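Long-range contacts in rhizavidin (Rhizobium etli, PDB 3EW2), which binds biotin and, as a member of the avidin family found here as a dimer, holds it at one end of an eight-stranded barrel: residues 14-19 against 26-31; 79-84 against 102-107. One frame throughout, in Å; residues are numbered along the deposited sequence.

Contact 1. Residues 14-19 against 26-31; sequences SASSSW and TMIIQV
Trp19 and Ile29 illustrate how an indole is flanked by the strand beside it and tied by a hydroxyl on its own. The CG1-CD1 arm of the isoleucine comes up obliquely to the pyrrole part of the ring, CD1 lying 3.6 Å from Trp19 NE1. The same nitrogen donates to Ser17 OG, two residues back on its own strand, at 2.8 Å and with the hydroxyl 20° out of the ring plane. Ser17 can accept it because its OG stands between the backbone N and the carbonyl carbon (chi1 74°), a rotamer that also sets OG 3.6 Å from Ile29 CG1. Met27 crosses Trp19 nearer the main chain, its CG 3.9 Å from Trp19 CB. These side chains share the inner face of the first hairpin of the avidin beta-barrel, strands 16-21 and 26-31, where Tyr123 meets the indole and Ile98 adds to the packing. Paired backbone bonds fix the antiparallel register: Ser17 N to Ile29 O and Ile29 N to Ser17 O, both 3.0 Å, then Met27 N to Trp19 O at 2.9 Å. On the outer face the contacts are lighter, with Ser18 OG resting 3.9 Å from Ile28 CG1.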
loop_
_atom_site.group_PDB
_atom_site.type_symbol
_atom_site.label_atom_id
_atom_site.label_comp_id
_atom_site.label_asym_id
_atom_site.label_seq_id
_atom_site.Cartn_x
_atom_site.Cartn_y
_atom_site.Cartn_z
ATOM N N SER B 14 0.304 -7.912 -18.076
ATOM C CA SER B 14 -0.354 -7.606 -19.356
ATOM C C SER B 14 -1.721 -8.277 -19.585
ATOM O O SER B 14 -2.100 -8.572 -20.735
ATOM C CB SER B 14 0.603 -7.860 -20.541
ATOM O OG SER B 14 1.175 -9.170 -20.522
ATOM N N ALA B 15 -2.449 -8.502 -18.487
ATOM C CA ALA B 15 -3.836 -9.014 -18.494
ATOM C C ALA B 15 -4.556 -8.510 -17.243
ATOM O O ALA B 15 -3.913 -8.271 -16.216
ATOM C CB ALA B 15 -3.833 -10.545 -18.515
ATOM N N SER B 16 -5.865 -8.335 -17.314
ATOM C CA SER B 16 -6.614 -8.120 -16.092
ATOM C C SER B 16 -6.765 -9.469 -15.386
ATOM O O SER B 16 -6.907 -10.505 -16.062
ATOM C CB SER B 16 -7.989 -7.523 -16.361
ATOM O OG SER B 16 -7.901 -6.132 -16.597
ATOM N N SER B 17 -6.700 -9.465 -14.050
ATOM C CA SER B 17 -7.029 -10.637 -13.245
ATOM C C SER B 17 -7.871 -10.233 -12.034
ATOM O O SER B 17 -7.669 -9.160 -11.459
ATOM C CB SER B 17 -5.775 -11.382 -12.811
ATOM O OG SER B 17 -5.085 -10.675 -11.788
ATOM N N SER B 18 -8.826 -11.086 -11.660
ATOM C CA SER B 18 -9.695 -10.805 -10.500
ATOM C C SER B 18 -9.393 -11.655 -9.264
ATOM O O SER B 18 -8.849 -12.756 -9.400
ATOM C CB SER B 18 -11.129 -10.995 -10.899
ATOM O OG SER B 18 -11.345 -10.309 -12.083
ATOM N N TRP B 19 -9.750 -11.126 -8.080
ATOM C CA TRP B 19 -9.314 -11.630 -6.747
ATOM C C TRP B 19 -10.336 -11.274 -5.726
ATOM O O TRP B 19 -10.648 -10.088 -5.632
ATOM C CB TRP B 19 -8.010 -10.955 -6.290
ATOM C CG TRP B 19 -6.930 -11.118 -7.290
ATOM C CD1 TRP B 19 -6.720 -10.372 -8.417
ATOM C CD2 TRP B 19 -5.923 -12.130 -7.271
ATOM N NE1 TRP B 19 -5.626 -10.882 -9.099
ATOM C CE2 TRP B 19 -5.130 -11.958 -8.417
ATOM C CE3 TRP B 19 -5.648 -13.192 -6.414
ATOM C CZ2 TRP B 19 -4.034 -12.788 -8.709
ATOM C CZ3 TRP B 19 -4.565 -14.039 -6.712
ATOM C CH2 TRP B 19 -3.782 -13.823 -7.851
ATOM N N THR B 26 -13.919 -7.671 -3.917
ATOM C CA THR B 26 -13.214 -8.068 -5.139
ATOM C C THR B 26 -12.326 -6.918 -5.632
ATOM O O THR B 26 -12.633 -5.730 -5.449
ATOM C CB THR B 26 -14.214 -8.536 -6.281
ATOM O OG1 THR B 26 -13.476 -9.066 -7.416
ATOM C CG2 THR B 26 -15.043 -7.385 -6.778
ATOM N N MET B 27 -11.216 -7.280 -6.254
ATOM C CA MET B 27 -10.434 -6.324 -6.969
ATOM C C MET B 27 -10.106 -6.872 -8.345
ATOM O O MET B 27 -9.889 -8.097 -8.518
ATOM C CB MET B 27 -9.163 -5.926 -6.184
ATOM C CG MET B 27 -8.080 -7.025 -5.960
ATOM S SD MET B 27 -6.698 -6.469 -4.878
ATOM C CE MET B 27 -5.635 -7.896 -4.960
ATOM N N ILE B 28 -10.105 -5.966 -9.320
ATOM C CA ILE B 28 -9.586 -6.235 -10.621
ATOM C C ILE B 28 -8.277 -5.448 -10.797
ATOM O O ILE B 28 -8.267 -4.210 -10.631
ATOM C CB ILE B 28 -10.601 -5.863 -11.741
ATOM C CG1 ILE B 28 -11.973 -6.482 -11.434
ATOM C CG2 ILE B 28 -10.073 -6.393 -13.101
ATOM C CD1 ILE B 28 -13.029 -6.181 -12.528
ATOM N N ILE B 29 -7.204 -6.171 -11.112
ATOM C CA ILE B 29 -5.862 -5.646 -11.120
ATOM C C ILE B 29 -5.146 -5.921 -12.424
ATOM O O ILE B 29 -5.263 -7.011 -13.016
ATOM C CB ILE B 29 -4.925 -6.155 -9.930
ATOM C CG1 ILE B 29 -4.441 -7.583 -10.113
ATOM C CG2 ILE B 29 -5.558 -5.915 -8.577
ATOM C CD1 ILE B 29 -3.458 -8.065 -9.064
ATOM N N GLN B 30 -4.401 -4.900 -12.844
ATOM C CA GLN B 30 -3.558 -4.971 -13.997
ATOM C C GLN B 30 -2.130 -4.875 -13.429
ATOM O O GLN B 30 -1.822 -3.977 -12.645
ATOM C CB GLN B 30 -3.915 -3.845 -14.992
ATOM C CG GLN B 30 -5.357 -3.917 -15.623
ATOM C CD GLN B 30 -6.506 -3.196 -14.820
ATOM O OE1 GLN B 30 -6.350 -2.054 -14.309
ATOM N NE2 GLN B 30 -7.674 -3.859 -14.744
ATOM N N VAL B 31 -1.298 -5.858 -13.757
ATOM C CA VAL B 31 0.117 -5.804 -13.433
ATOM C C VAL B 31 0.913 -5.631 -14.738
ATOM O O VAL B 31 0.729 -6.409 -15.693
ATOM C CB VAL B 31 0.576 -7.085 -12.704
ATOM C CG1 VAL B 31 2.011 -6.987 -12.361
ATOM C CG2 VAL B 31 -0.242 -7.304 -11.446
#

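Contact 2. Residues 79-84 against 102-107; sequences CNSATG and WNLAYE. With BTN (biotin), chain I.
Thr83 and Leu104 cross obliquely beside biotin, and their conformations show how a strand pair becomes the wall of a ligand pocket. With OG1 opposite the carbonyl carbon (chi1 -65°), Thr83 brings OG1 to within 3.2 Å of biotin S1, while CG2 also borders S1; the same oxygen is hydrogen-bonded to Trp72 NE1. Leu104 sends CD1 toward that hydroxyl and CD2 to the valeryl chain, 4.0 Å from biotin C8. Trp102 lays one face of its indole under the bicyclic head, biotin C6 sitting 3.3 Å above the plane near its centre. That pose follows from chi1 of 54°, which lodges CG between the backbone N and carbonyl carbon. With an alanine in place of Trp102, biotin C6 and C5 would probably lose their aromatic floor and the head group would be freer to shift. Farther along, Ser81 OG donates to carboxylate O12 at 3.0 Å, though its position is less certain. Backbone pairs hold the wall together, among them Ala105 N to Ala82 O at 2.9 Å. Strand 65-71 flanks 79-84 and strand 112-124 flanks 102-107, whereas the second subunit packs on the face carrying Ala82, Asn103 and Ala105, its Ile66 against Ala82.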
loop_
_atom_site.group_PDB
_atom_site.type_symbol
_atom_site.label_atom_id
_atom_site.label_comp_id
_atom_site.label_asym_id
_atom_site.label_seq_id
_atom_site.Cartn_x
_atom_site.Cartn_y
_atom_site.Cartn_z
ATOM N N CYS B 79 -15.531 8.041 2.367
ATOM C CA CYS B 79 -15.460 7.596 3.771
ATOM C C CYS B 79 -14.322 8.233 4.557
ATOM O O CYS B 79 -13.974 7.773 5.653
ATOM C CB CYS B 79 -15.331 6.056 3.860
ATOM S SG CYS B 79 -16.801 5.145 3.270
ATOM N N ASN B 80 -13.709 9.257 3.981
ATOM C CA ASN B 80 -12.640 9.994 4.646
ATOM C C ASN B 80 -11.584 9.084 5.288
ATOM O O ASN B 80 -11.402 9.102 6.496
ATOM C CB ASN B 80 -13.264 10.951 5.649
ATOM C CG ASN B 80 -12.325 12.008 6.088
ATOM O OD1 ASN B 80 -11.635 12.641 5.260
ATOM N ND2 ASN B 80 -12.254 12.217 7.406
ATOM N N SER B 81 -10.892 8.293 4.464
ATOM C CA SER B 81 -10.044 7.224 4.932
ATOM C C SER B 81 -9.232 6.663 3.788
ATOM O O SER B 81 -9.496 6.971 2.622
ATOM C CB SER B 81 -10.876 6.055 5.515
ATOM O OG SER B 81 -11.630 5.399 4.518
ATOM N N ALA B 82 -8.259 5.834 4.130
ATOM C CA ALA B 82 -7.435 5.176 3.136
ATOM C C ALA B 82 -7.018 3.840 3.707
ATOM O O ALA B 82 -6.952 3.692 4.925
ATOM C CB ALA B 82 -6.194 6.046 2.846
ATOM N N THR B 83 -6.726 2.872 2.838
ATOM C CA THR B 83 -6.285 1.560 3.250
ATOM C C THR B 83 -5.073 1.126 2.427
ATOM O O THR B 83 -5.078 1.273 1.216
ATOM C CB THR B 83 -7.452 0.482 3.070
ATOM O OG1 THR B 83 -8.567 0.763 3.939
ATOM C CG2 THR B 83 -6.955 -0.901 3.381
ATOM N N GLY B 84 -4.051 0.555 3.069
ATOM C CA GLY B 84 -2.998 -0.145 2.346
ATOM C C GLY B 84 -2.878 -1.599 2.773
ATOM O O GLY B 84 -3.133 -1.944 3.929
ATOM N N TRP B 102 -3.257 -5.594 6.381
ATOM C CA TRP B 102 -3.732 -4.301 5.910
ATOM C C TRP B 102 -3.925 -3.316 7.062
ATOM O O TRP B 102 -4.099 -3.730 8.205
ATOM C CB TRP B 102 -5.061 -4.406 5.134
ATOM C CG TRP B 102 -6.263 -5.106 5.798
ATOM C CD1 TRP B 102 -6.719 -6.397 5.530
ATOM C CD2 TRP B 102 -7.198 -4.545 6.767
ATOM N NE1 TRP B 102 -7.861 -6.657 6.302
ATOM C CE2 TRP B 102 -8.170 -5.541 7.051
ATOM C CE3 TRP B 102 -7.303 -3.305 7.411
ATOM C CZ2 TRP B 102 -9.228 -5.326 7.963
ATOM C CZ3 TRP B 102 -8.338 -3.092 8.326
ATOM C CH2 TRP B 102 -9.297 -4.104 8.593
ATOM N N ASN B 103 -3.885 -2.023 6.769
ATOM C CA ASN B 103 -4.237 -1.024 7.769
ATOM C C ASN B 103 -5.245 -0.120 7.205
ATOM O O ASN B 103 -5.172 0.191 6.038
ATOM C CB ASN B 103 -3.030 -0.207 8.225
ATOM C CG ASN B 103 -2.168 -0.979 9.133
ATOM O OD1 ASN B 103 -2.578 -1.268 10.257
ATOM N ND2 ASN B 103 -0.994 -1.440 8.626
ATOM N N LEU B 104 -6.180 0.311 8.036
ATOM C CA LEU B 104 -7.184 1.233 7.602
ATOM C C LEU B 104 -7.094 2.468 8.449
ATOM O O LEU B 104 -7.232 2.407 9.667
ATOM C CB LEU B 104 -8.553 0.595 7.712
ATOM C CG LEU B 104 -9.845 1.408 7.607
ATOM C CD1 LEU B 104 -9.944 2.195 6.300
ATOM C CD2 LEU B 104 -10.956 0.361 7.711
ATOM N N ALA B 105 -6.820 3.597 7.789
ATOM C CA ALA B 105 -6.638 4.844 8.493
ATOM C C ALA B 105 -7.880 5.676 8.251
ATOM O O ALA B 105 -8.270 5.910 7.114
ATOM C CB ALA B 105 -5.377 5.557 8.006
ATOM N N TYR B 106 -8.530 6.102 9.306
ATOM C CA TYR B 106 -9.787 6.824 9.121
ATOM C C TYR B 106 -10.066 7.782 10.262
ATOM O O TYR B 106 -9.375 7.784 11.273
ATOM C CB TYR B 106 -10.926 5.801 9.050
ATOM C CG TYR B 106 -11.113 5.153 10.378
ATOM C CD1 TYR B 106 -10.272 4.103 10.776
ATOM C CD2 TYR B 106 -12.062 5.647 11.287
ATOM C CE1 TYR B 106 -10.394 3.530 12.022
ATOM C CE2 TYR B 106 -12.186 5.069 12.557
ATOM C CZ TYR B 106 -11.365 4.012 12.907
ATOM O OH TYR B 106 -11.484 3.428 14.145
ATOM N N GLU B 107 -11.130 8.569 10.119
ATOM C CA GLU B 107 -11.514 9.498 11.167
ATOM C C GLU B 107 -12.567 8.895 12.107
ATOM O O GLU B 107 -13.768 8.917 11.813
ATOM C CB GLU B 107 -12.025 10.824 10.586
ATOM C CG GLU B 107 -12.230 11.905 11.637
ATOM C CD GLU B 107 -10.908 12.483 12.152
ATOM O OE1 GLU B 107 -10.037 12.886 11.321
ATOM O OE2 GLU B 107 -10.733 12.529 13.394
HETATM C C11 BTN I . -14.135 2.534 5.095
HETATM O O11 BTN I . -14.945 1.814 5.718
HETATM O O12 BTN I . -13.674 3.552 5.655
HETATM C C10 BTN I . -13.721 2.179 3.687
HETATM C C9 BTN I . -13.966 0.695 3.443
HETATM C C8 BTN I . -13.137 -0.159 4.394
HETATM C C7 BTN I . -12.817 -1.514 3.774
HETATM C C2 BTN I . -11.813 -2.282 4.626
HETATM S S1 BTN I . -10.267 -1.990 4.065
HETATM C C6 BTN I . -9.688 -3.596 4.666
HETATM C C5 BTN I . -10.841 -4.582 4.721
HETATM N N1 BTN I . -10.869 -5.369 3.502
HETATM C C3 BTN I . -11.936 -5.094 2.763
HETATM O O3 BTN I . -12.226 -5.690 1.519
HETATM N N2 BTN I . -12.689 -4.180 3.359
HETATM C C4 BTN I . -12.131 -3.774 4.635
#

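In the fold
Both contacts join neighbouring antiparallel strands of one barrel, yet they lie on opposite sides of the chain's centre, with centres about 22 Å apart, and do not touch. Contact 1 ties the first hairpin and is only partly buried: its inner face joins Trp19, Met27 and Ile29 to a buried serine, its outer one mixes serines, Ile28 and Gln30 and is at least partly exposed, and no other protein chain of the assembly reaches it. Contact 2, between strands 78-92 and 95-107, is mostly buried because each face has a partner, biotin on one and the second subunit on the other. A tryptophan serves each differently: Trp19 packs inside the barrel, whereas Trp102 faces the ligand.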